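Local structure of Mgp-operon protein 3 (Mycoplasma pneumoniae, 6RJ1) at residues T581-V595 with N676-T690. The protein is a surface adhesin subunit, also called P40/P90, that probably works with adhesin P1 in attaching the bacterium to sugars on host cells. Residues are numbered along the deposited sequence; the frame is centred on the assembly and turned at random.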
ATOM      1  N   THR A 581     -14.316  12.518  -1.765  1.00 58.10           N
ATOM      2  CA  THR A 581     -14.499  12.661  -3.214  1.00 57.74           C
ATOM      3  C   THR A 581     -15.553  11.702  -3.762  1.00 61.32           C
ATOM      4  O   THR A 581     -15.517  11.363  -4.945  1.00 60.75           O
ATOM      5  CB  THR A 581     -13.177  12.514  -3.947  1.00 63.70           C
ATOM      6  OG1 THR A 581     -12.635  11.220  -3.686  1.00 61.25           O
ATOM      7  CG2 THR A 581     -12.197  13.612  -3.611  1.00 63.54           C
ATOM      8  N   THR A 582     -16.494  11.277  -2.909  1.00 57.71           N
ATOM      9  CA  THR A 582     -17.560  10.356  -3.290  1.00 57.95           C
ATOM     10  C   THR A 582     -18.498  11.020  -4.296  1.00 64.98           C
ATOM     11  O   THR A 582     -18.891  12.169  -4.099  1.00 65.25           O
ATOM     12  CB  THR A 582     -18.275   9.839  -2.033  1.00 58.96           C
ATOM     13  OG1 THR A 582     -17.294   9.248  -1.180  1.00 60.04           O
ATOM     14  CG2 THR A 582     -19.371   8.825  -2.344  1.00 53.02           C
ATOM     15  N   ALA A 583     -18.840  10.293  -5.373  1.00 62.90           N
ATOM     16  CA  ALA A 583     -19.750  10.733  -6.427  1.00 62.83           C
ATOM     17  C   ALA A 583     -21.092  11.125  -5.818  1.00 69.89           C
ATOM     18  O   ALA A 583     -21.567  10.452  -4.903  1.00 69.87           O
ATOM     19  CB  ALA A 583     -19.949   9.608  -7.430  1.00 63.21           C
ATOM     20  N   GLY A 584     -21.674  12.211  -6.321  1.00 68.45           N
ATOM     21  CA  GLY A 584     -22.955  12.738  -5.855  1.00 69.38           C
ATOM     22  C   GLY A 584     -24.116  11.769  -5.968  1.00 75.36           C
ATOM     23  O   GLY A 584     -24.063  10.819  -6.755  1.00 74.44           O
ATOM     24  N   LEU A 585     -25.178  12.000  -5.171  1.00 73.54           N
ATOM     25  CA  LEU A 585     -26.379  11.162  -5.165  1.00 74.03           C
ATOM     26  C   LEU A 585     -27.105  11.190  -6.512  1.00 80.79           C
ATOM     27  O   LEU A 585     -27.718  10.201  -6.914  1.00 81.32           O
ATOM     28  CB  LEU A 585     -27.334  11.584  -4.039  1.00 73.69           C
ATOM     29  CG  LEU A 585     -26.925  11.199  -2.622  1.00 78.18           C
ATOM     30  CD1 LEU A 585     -27.761  11.937  -1.599  1.00 77.95           C
ATOM     31  CD2 LEU A 585     -27.036   9.704  -2.391  1.00 81.46           C
ATOM     32  N   ASP A 586     -26.992  12.321  -7.209  1.00 78.32           N
ATOM     33  CA  ASP A 586     -27.589  12.623  -8.507  1.00 78.58           C
ATOM     34  C   ASP A 586     -26.690  12.245  -9.703  1.00 82.76           C
ATOM     35  O   ASP A 586     -26.956  12.695 -10.820  1.00 81.96           O
ATOM     36  CB  ASP A 586     -27.936  14.124  -8.559  1.00 80.57           C
ATOM     37  CG  ASP A 586     -26.729  15.043  -8.462  1.00 94.55           C
ATOM     38  OD1 ASP A 586     -25.855  14.796  -7.595  1.00 95.27           O
ATOM     39  OD2 ASP A 586     -26.661  16.007  -9.240  1.00103.16           O
ATOM     40  N   SER A 587     -25.643  11.423  -9.483  1.00 79.96           N
ATOM     41  CA  SER A 587     -24.754  11.001 -10.568  1.00 80.30           C
ATOM     42  C   SER A 587     -25.518  10.186 -11.599  1.00 86.46           C
ATOM     43  O   SER A 587     -26.460   9.468 -11.246  1.00 85.59           O
ATOM     44  CB  SER A 587     -23.613  10.149 -10.031  1.00 83.28           C
ATOM     45  OG  SER A 587     -22.792  10.866  -9.130  1.00 92.90           O
ATOM     46  N   ASP A 588     -25.101  10.291 -12.871  1.00 85.46           N
ATOM     47  CA  ASP A 588     -25.690   9.514 -13.954  1.00 86.41           C
ATOM     48  C   ASP A 588     -25.245   8.053 -13.826  1.00 90.86           C
ATOM     49  O   ASP A 588     -24.229   7.772 -13.178  1.00 90.66           O
ATOM     50  CB  ASP A 588     -25.321  10.103 -15.327  1.00 88.82           C
ATOM     51  CG  ASP A 588     -25.982  11.436 -15.615  1.00103.74           C
ATOM     52  OD1 ASP A 588     -27.227  11.537 -15.452  1.00103.94           O
ATOM     53  OD2 ASP A 588     -25.263  12.377 -16.016  1.00112.92           O
ATOM     54  N   GLY A 589     -26.036   7.148 -14.399  1.00 87.17           N
ATOM     55  CA  GLY A 589     -25.799   5.712 -14.335  1.00 86.61           C
ATOM     56  C   GLY A 589     -24.588   5.219 -15.094  1.00 89.74           C
ATOM     57  O   GLY A 589     -24.142   5.847 -16.057  1.00 89.54           O
ATOM     58  N   GLY A 590     -24.077   4.081 -14.653  1.00 85.76           N
ATOM     59  CA  GLY A 590     -22.942   3.420 -15.279  1.00 85.08           C
ATOM     60  C   GLY A 590     -21.649   3.694 -14.564  1.00 87.48           C
ATOM     61  O   GLY A 590     -21.537   4.709 -13.873  1.00 88.21           O
ATOM     62  N   TYR A 591     -20.661   2.798 -14.738  1.00 81.24           N
ATOM     63  CA  TYR A 591     -19.357   2.946 -14.102  1.00 79.80           C
ATOM     64  C   TYR A 591     -18.670   4.256 -14.463  1.00 82.83           C
ATOM     65  O   TYR A 591     -18.250   4.968 -13.553  1.00 81.71           O
ATOM     66  CB  TYR A 591     -18.432   1.745 -14.380  1.00 79.96           C
ATOM     67  CG  TYR A 591     -17.086   1.848 -13.689  1.00 80.54           C
ATOM     68  CD1 TYR A 591     -16.936   1.492 -12.351  1.00 82.47           C
ATOM     69  CD2 TYR A 591     -15.964   2.321 -14.368  1.00 80.87           C
ATOM     70  CE1 TYR A 591     -15.699   1.594 -11.706  1.00 83.44           C
ATOM     71  CE2 TYR A 591     -14.724   2.432 -13.735  1.00 81.21           C
ATOM     72  CZ  TYR A 591     -14.593   2.063 -12.404  1.00 88.38           C
ATOM     73  OH  TYR A 591     -13.374   2.178 -11.771  1.00 88.20           O
ATOM     74  N   LYS A 592     -18.546   4.571 -15.773  1.00 79.79           N
ATOM     75  CA  LYS A 592     -17.852   5.779 -16.234  1.00 79.85           C
ATOM     76  C   LYS A 592     -18.468   7.072 -15.735  1.00 81.85           C
ATOM     77  O   LYS A 592     -17.725   7.967 -15.338  1.00 81.94           O
ATOM     78  CB  LYS A 592     -17.678   5.818 -17.756  1.00 83.88           C
ATOM     79  CG  LYS A 592     -16.449   6.640 -18.172  1.00110.27           C
ATOM     80  CD  LYS A 592     -16.120   6.528 -19.660  1.00124.28           C
ATOM     81  CE  LYS A 592     -14.632   6.573 -19.929  1.00135.67           C
ATOM     82  NZ  LYS A 592     -13.941   5.318 -19.505  1.00144.60           N
ATOM     83  N   ALA A 593     -19.804   7.175 -15.726  1.00 76.29           N
ATOM     84  CA  ALA A 593     -20.466   8.388 -15.250  1.00 75.08           C
ATOM     85  C   ALA A 593     -20.214   8.614 -13.767  1.00 75.85           C
ATOM     86  O   ALA A 593     -20.000   9.761 -13.361  1.00 76.93           O
ATOM     87  CB  ALA A 593     -21.956   8.326 -15.529  1.00 75.94           C
ATOM     88  N   LEU A 594     -20.200   7.525 -12.971  1.00 68.49           N
ATOM     89  CA  LEU A 594     -19.963   7.570 -11.527  1.00 66.58           C
ATOM     90  C   LEU A 594     -18.550   8.012 -11.190  1.00 68.22           C
ATOM     91  O   LEU A 594     -18.376   8.866 -10.324  1.00 67.35           O
ATOM     92  CB  LEU A 594     -20.257   6.216 -10.863  1.00 66.25           C
ATOM     93  CG  LEU A 594     -21.718   5.798 -10.720  1.00 70.54           C
ATOM     94  CD1 LEU A 594     -21.817   4.344 -10.347  1.00 71.06           C
ATOM     95  CD2 LEU A 594     -22.441   6.628  -9.686  1.00 71.52           C
ATOM     96  N   VAL A 595     -17.544   7.442 -11.874  1.00 63.80           N
ATOM     97  CA  VAL A 595     -16.136   7.756 -11.616  1.00 63.37           C
ATOM     98  C   VAL A 595     -15.751   9.142 -12.158  1.00 67.17           C
ATOM     99  O   VAL A 595     -14.835   9.771 -11.621  1.00 66.69           O
ATOM    100  CB  VAL A 595     -15.149   6.642 -12.060  1.00 66.79           C
ATOM    101  CG1 VAL A 595     -15.414   5.353 -11.293  1.00 66.13           C
ATOM    102  CG2 VAL A 595     -15.191   6.403 -13.571  1.00 66.62           C
ATOM    103  N   ASN A 676     -21.922   4.411   0.895  1.00 63.72           N
ATOM    104  CA  ASN A 676     -22.609   5.455   0.145  1.00 63.40           C
ATOM    105  C   ASN A 676     -23.272   4.834  -1.083  1.00 69.03           C
ATOM    106  O   ASN A 676     -22.596   4.273  -1.948  1.00 67.79           O
ATOM    107  CB  ASN A 676     -21.649   6.592  -0.229  1.00 60.59           C
ATOM    108  CG  ASN A 676     -21.025   7.283   0.959  1.00 70.13           C
ATOM    109  OD1 ASN A 676     -21.714   7.859   1.805  1.00 69.60           O
ATOM    110  ND2 ASN A 676     -19.704   7.248   1.047  1.00 54.54           N
ATOM    111  N   PHE A 677     -24.608   4.884  -1.114  1.00 68.07           N
ATOM    112  CA  PHE A 677     -25.430   4.340  -2.190  1.00 68.91           C
ATOM    113  C   PHE A 677     -26.431   5.384  -2.607  1.00 78.50           C
ATOM    114  O   PHE A 677     -26.873   6.171  -1.770  1.00 78.77           O
ATOM    115  CB  PHE A 677     -26.173   3.074  -1.719  1.00 69.88           C
ATOM    116  CG  PHE A 677     -25.293   1.868  -1.482  1.00 70.09           C
ATOM    117  CD1 PHE A 677     -24.641   1.689  -0.266  1.00 72.15           C
ATOM    118  CD2 PHE A 677     -25.140   0.897  -2.464  1.00 71.43           C
ATOM    119  CE1 PHE A 677     -23.817   0.577  -0.050  1.00 72.96           C
ATOM    120  CE2 PHE A 677     -24.320  -0.218  -2.246  1.00 74.26           C
ATOM    121  CZ  PHE A 677     -23.658  -0.368  -1.040  1.00 72.03           C
ATOM    122  N   ASN A 678     -26.793   5.398  -3.898  1.00 78.76           N
ATOM    123  CA  ASN A 678     -27.787   6.332  -4.418  1.00 80.06           C
ATOM    124  C   ASN A 678     -29.196   5.904  -3.996  1.00 88.51           C
ATOM    125  O   ASN A 678     -29.409   4.735  -3.653  1.00 88.91           O
ATOM    126  CB  ASN A 678     -27.665   6.491  -5.947  1.00 80.40           C
ATOM    127  CG  ASN A 678     -27.821   5.244  -6.793  1.00 94.61           C
ATOM    128  OD1 ASN A 678     -28.488   4.268  -6.434  1.00 88.43           O
ATOM    129  ND2 ASN A 678     -27.219   5.262  -7.971  1.00 86.01           N
ATOM    130  N   PHE A 679     -30.155   6.842  -4.013  1.00 88.33           N
ATOM    131  CA  PHE A 679     -31.539   6.548  -3.644  1.00 89.31           C
ATOM    132  C   PHE A 679     -32.370   6.190  -4.886  1.00 95.49           C
ATOM    133  O   PHE A 679     -33.418   6.792  -5.156  1.00 95.44           O
ATOM    134  CB  PHE A 679     -32.144   7.680  -2.792  1.00 91.26           C
ATOM    135  CG  PHE A 679     -31.450   7.867  -1.463  1.00 93.19           C
ATOM    136  CD1 PHE A 679     -31.735   7.035  -0.386  1.00 96.98           C
ATOM    137  CD2 PHE A 679     -30.498   8.862  -1.292  1.00 95.58           C
ATOM    138  CE1 PHE A 679     -31.079   7.199   0.840  1.00 98.18           C
ATOM    139  CE2 PHE A 679     -29.846   9.029  -0.067  1.00 98.68           C
ATOM    140  CZ  PHE A 679     -30.138   8.195   0.990  1.00 96.94           C
ATOM    141  N   LYS A 680     -31.871   5.193  -5.643  1.00 93.16           N
ATOM    142  CA  LYS A 680     -32.459   4.655  -6.868  1.00 93.71           C
ATOM    143  C   LYS A 680     -32.815   3.175  -6.665  1.00101.05           C
ATOM    144  O   LYS A 680     -32.112   2.484  -5.924  1.00100.90           O
ATOM    145  CB  LYS A 680     -31.468   4.806  -8.033  1.00 95.63           C
ATOM    146  CG  LYS A 680     -31.151   6.248  -8.406  1.00106.04           C
ATOM    147  CD  LYS A 680     -30.191   6.340  -9.588  1.00115.66           C
ATOM    148  CE  LYS A 680     -30.439   7.568 -10.437  1.00126.13           C
ATOM    149  NZ  LYS A 680     -30.039   8.829  -9.756  1.00133.87           N
ATOM    150  N   LEU A 681     -33.897   2.679  -7.316  1.00 99.89           N
ATOM    151  CA  LEU A 681     -34.294   1.267  -7.184  1.00100.58           C
ATOM    152  C   LEU A 681     -33.181   0.329  -7.658  1.00104.64           C
ATOM    153  O   LEU A 681     -32.903  -0.674  -6.994  1.00103.84           O
ATOM    154  CB  LEU A 681     -35.646   0.971  -7.843  1.00101.05           C
ATOM    155  CG  LEU A 681     -36.842   1.215  -6.929  1.00106.14           C
ATOM    156  CD1 LEU A 681     -37.786   2.251  -7.515  1.00106.67           C
ATOM    157  CD2 LEU A 681     -37.562  -0.073  -6.620  1.00107.91           C
ATOM    158  N   ASN A 682     -32.484   0.719  -8.751  1.00101.73           N
ATOM    159  CA  ASN A 682     -31.275   0.054  -9.268  1.00101.03           C
ATOM    160  C   ASN A 682     -30.122   0.647  -8.446  1.00100.57           C
ATOM    161  O   ASN A 682     -29.356   1.481  -8.942  1.00 99.92           O
ATOM    162  CB  ASN A 682     -31.075   0.284 -10.794  1.00105.30           C
ATOM    163  CG  ASN A 682     -31.825   1.470 -11.390  1.00135.81           C
ATOM    164  OD1 ASN A 682     -33.003   1.362 -11.764  1.00130.45           O
ATOM    165  ND2 ASN A 682     -31.155   2.620 -11.473  1.00127.36           N
ATOM    166  N   GLU A 683     -30.075   0.276  -7.151  1.00 94.18           N
ATOM    167  CA  GLU A 683     -29.116   0.780  -6.178  1.00 92.62           C
ATOM    168  C   GLU A 683     -27.680   0.537  -6.609  1.00 91.57           C
ATOM    169  O   GLU A 683     -27.285  -0.604  -6.865  1.00 90.72           O
ATOM    170  CB  GLU A 683     -29.391   0.199  -4.782  1.00 94.21           C
ATOM    171  CG  GLU A 683     -28.666   0.931  -3.669  1.00106.79           C
ATOM    172  CD  GLU A 683     -28.996   0.423  -2.284  1.00124.86           C
ATOM    173  OE1 GLU A 683     -28.421  -0.614  -1.872  1.00113.84           O
ATOM    174  OE2 GLU A 683     -29.822   1.073  -1.605  1.00115.49           O
ATOM    175  N   GLU A 684     -26.922   1.637  -6.726  1.00 84.49           N
ATOM    176  CA  GLU A 684     -25.516   1.637  -7.110  1.00 82.43           C
ATOM    177  C   GLU A 684     -24.678   2.268  -6.028  1.00 80.43           C
ATOM    178  O   GLU A 684     -25.073   3.291  -5.465  1.00 80.60           O
ATOM    179  CB  GLU A 684     -25.301   2.365  -8.448  1.00 84.02           C
ATOM    180  CG  GLU A 684     -25.301   1.423  -9.644  1.00 97.27           C
ATOM    181  CD  GLU A 684     -24.832   2.033 -10.952  1.00117.55           C
ATOM    182  OE1 GLU A 684     -23.722   1.676 -11.413  1.00113.43           O
ATOM    183  OE2 GLU A 684     -25.577   2.868 -11.516  1.00104.61           O
ATOM    184  N   ARG A 685     -23.522   1.651  -5.727  1.00 71.93           N
ATOM    185  CA  ARG A 685     -22.582   2.157  -4.738  1.00 69.01           C
ATOM    186  C   ARG A 685     -21.833   3.314  -5.349  1.00 70.48           C
ATOM    187  O   ARG A 685     -21.301   3.193  -6.452  1.00 69.69           O
ATOM    188  CB  ARG A 685     -21.606   1.071  -4.271  1.00 65.72           C
ATOM    189  CG  ARG A 685     -20.811   1.478  -3.040  1.00 66.04           C
ATOM    190  CD  ARG A 685     -19.874   0.395  -2.573  1.00 62.51           C
ATOM    191  NE  ARG A 685     -18.792   0.150  -3.529  1.00 62.71           N
ATOM    192  CZ  ARG A 685     -17.944  -0.872  -3.444  1.00 75.90           C
ATOM    193  NH1 ARG A 685     -16.985  -1.024  -4.350  1.00 59.82           N
ATOM    194  NH2 ARG A 685     -18.041  -1.741  -2.447  1.00 58.84           N
ATOM    195  N   LEU A 686     -21.831   4.451  -4.644  1.00 66.04           N
ATOM    196  CA  LEU A 686     -21.160   5.672  -5.073  1.00 64.06           C
ATOM    197  C   LEU A 686     -19.671   5.566  -4.753  1.00 66.94           C
ATOM    198  O   LEU A 686     -19.297   5.331  -3.599  1.00 66.91           O
ATOM    199  CB  LEU A 686     -21.801   6.909  -4.440  1.00 63.58           C
ATOM    200  CG  LEU A 686     -23.282   7.128  -4.745  1.00 67.17           C
ATOM    201  CD1 LEU A 686     -23.870   8.166  -3.823  1.00 67.35           C
ATOM    202  CD2 LEU A 686     -23.509   7.495  -6.196  1.00 66.77           C
ATOM    203  N   PRO A 687     -18.796   5.652  -5.773  1.00 62.09           N
ATOM    204  CA  PRO A 687     -17.369   5.468  -5.499  1.00 60.91           C
ATOM    205  C   PRO A 687     -16.627   6.711  -5.039  1.00 62.12           C
ATOM    206  O   PRO A 687     -16.961   7.835  -5.429  1.00 62.16           O
ATOM    207  CB  PRO A 687     -16.827   4.964  -6.835  1.00 62.82           C
ATOM    208  CG  PRO A 687     -17.722   5.609  -7.869  1.00 67.33           C
ATOM    209  CD  PRO A 687     -19.051   5.881  -7.214  1.00 63.02           C
ATOM    210  N   SER A 688     -15.594   6.490  -4.222  1.00 55.24           N
ATOM    211  CA  SER A 688     -14.667   7.513  -3.785  1.00 53.76           C
ATOM    212  C   SER A 688     -13.587   7.529  -4.876  1.00 57.39           C
ATOM    213  O   SER A 688     -13.337   6.504  -5.527  1.00 58.00           O
ATOM    214  CB  SER A 688     -14.052   7.154  -2.434  1.00 55.19           C
ATOM    215  OG  SER A 688     -12.873   7.896  -2.165  1.00 57.64           O
ATOM    216  N   ARG A 689     -12.980   8.687  -5.105  1.00 51.19           N
ATOM    217  CA  ARG A 689     -11.949   8.786  -6.115  1.00 50.09           C
ATOM    218  C   ARG A 689     -10.581   9.075  -5.478  1.00 56.14           C
ATOM    219  O   ARG A 689      -9.617   9.328  -6.198  1.00 55.49           O
ATOM    220  CB  ARG A 689     -12.346   9.844  -7.157  1.00 47.31           C
ATOM    221  CG  ARG A 689     -13.188   9.335  -8.333  1.00 43.27           C
ATOM    222  CD  ARG A 689     -14.629   8.970  -7.991  1.00 44.07           C
ATOM    223  NE  ARG A 689     -15.361  10.083  -7.384  1.00 47.24           N
ATOM    224  CZ  ARG A 689     -16.076  10.973  -8.065  1.00 60.96           C
ATOM    225  NH1 ARG A 689     -16.701  11.956  -7.431  1.00 48.73           N
ATOM    226  NH2 ARG A 689     -16.169  10.889  -9.385  1.00 48.11           N
ATOM    227  N   THR A 690     -10.494   9.010  -4.123  1.00 54.99           N
ATOM    228  CA  THR A 690      -9.263   9.274  -3.361  1.00 55.70           C
ATOM    229  C   THR A 690      -9.026   8.306  -2.199  1.00 61.51           C
ATOM    230  O   THR A 690      -7.892   8.172  -1.742  1.00 62.14           O
ATOM    231  CB  THR A 690      -9.205  10.736  -2.852  1.00 64.09           C
ATOM    232  OG1 THR A 690     -10.399  11.073  -2.137  1.00 62.41           O
ATOM    233  CG2 THR A 690      -8.903  11.745  -3.953  1.00 62.16           C
TER
HETATM  234  O   HOH W   1     -13.517   9.866  -0.549  1.00 64.11           O
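Arg689 reaches across and grips Thr581 side-on, at one end of a contact between residues 581-595, a loop leading into the short helix 591-595, and the irregular loop 676-690, probably in a beta-propeller-related domain. NE and NH1 of Arg689 both donate to Thr581 O, which lies close to the guanidinium plane; the NE bond, 2.8 Å to that O, runs nearly along the C=O axis, whereas NH1 comes from above the carbonyl plane. Bends at chi2 (72°) and chi3 (57°) fold the arginine chain back to bring this edge round. NH2 gives a weak bond to Val595 O and another bond to Asn597 O, while Ala583 CB sits over one guanidinium face and Phe508 adds a cation-pi contact. The hydroxyl of Thr581 is engaged as well: Arg689 N donates to OG1 at 2.9 Å, and Thr690 OG1 is hydrogen-bonded to Thr581 OG1 at 2.7 Å.

Beyond this polar end, Ala583 N donates to Pro687 O (3.1 Å, 159° at the hydrogen), and the apolar middle begins. Pro687 CD touches both Ala583 CB and Leu594 CB. Leu686 spreads its methyls, CD1 to Leu585 CD2 and CD2 to Leu594 CD2, each pair 3.8 Å apart. At the exposed margin, Leu585 CD1 meets the Phe679 ring edge in plane.

In the second shell, Ser587 OG and N bind Gly584 O from the same face, closing a type I turn, and Asn678 OD1 receives Glu684 N. A water accepts from Thr581 N at 3.0 Å and from Ser688 OG, which accepts from Thr690 N in an ST turn and bonds Asp691 N.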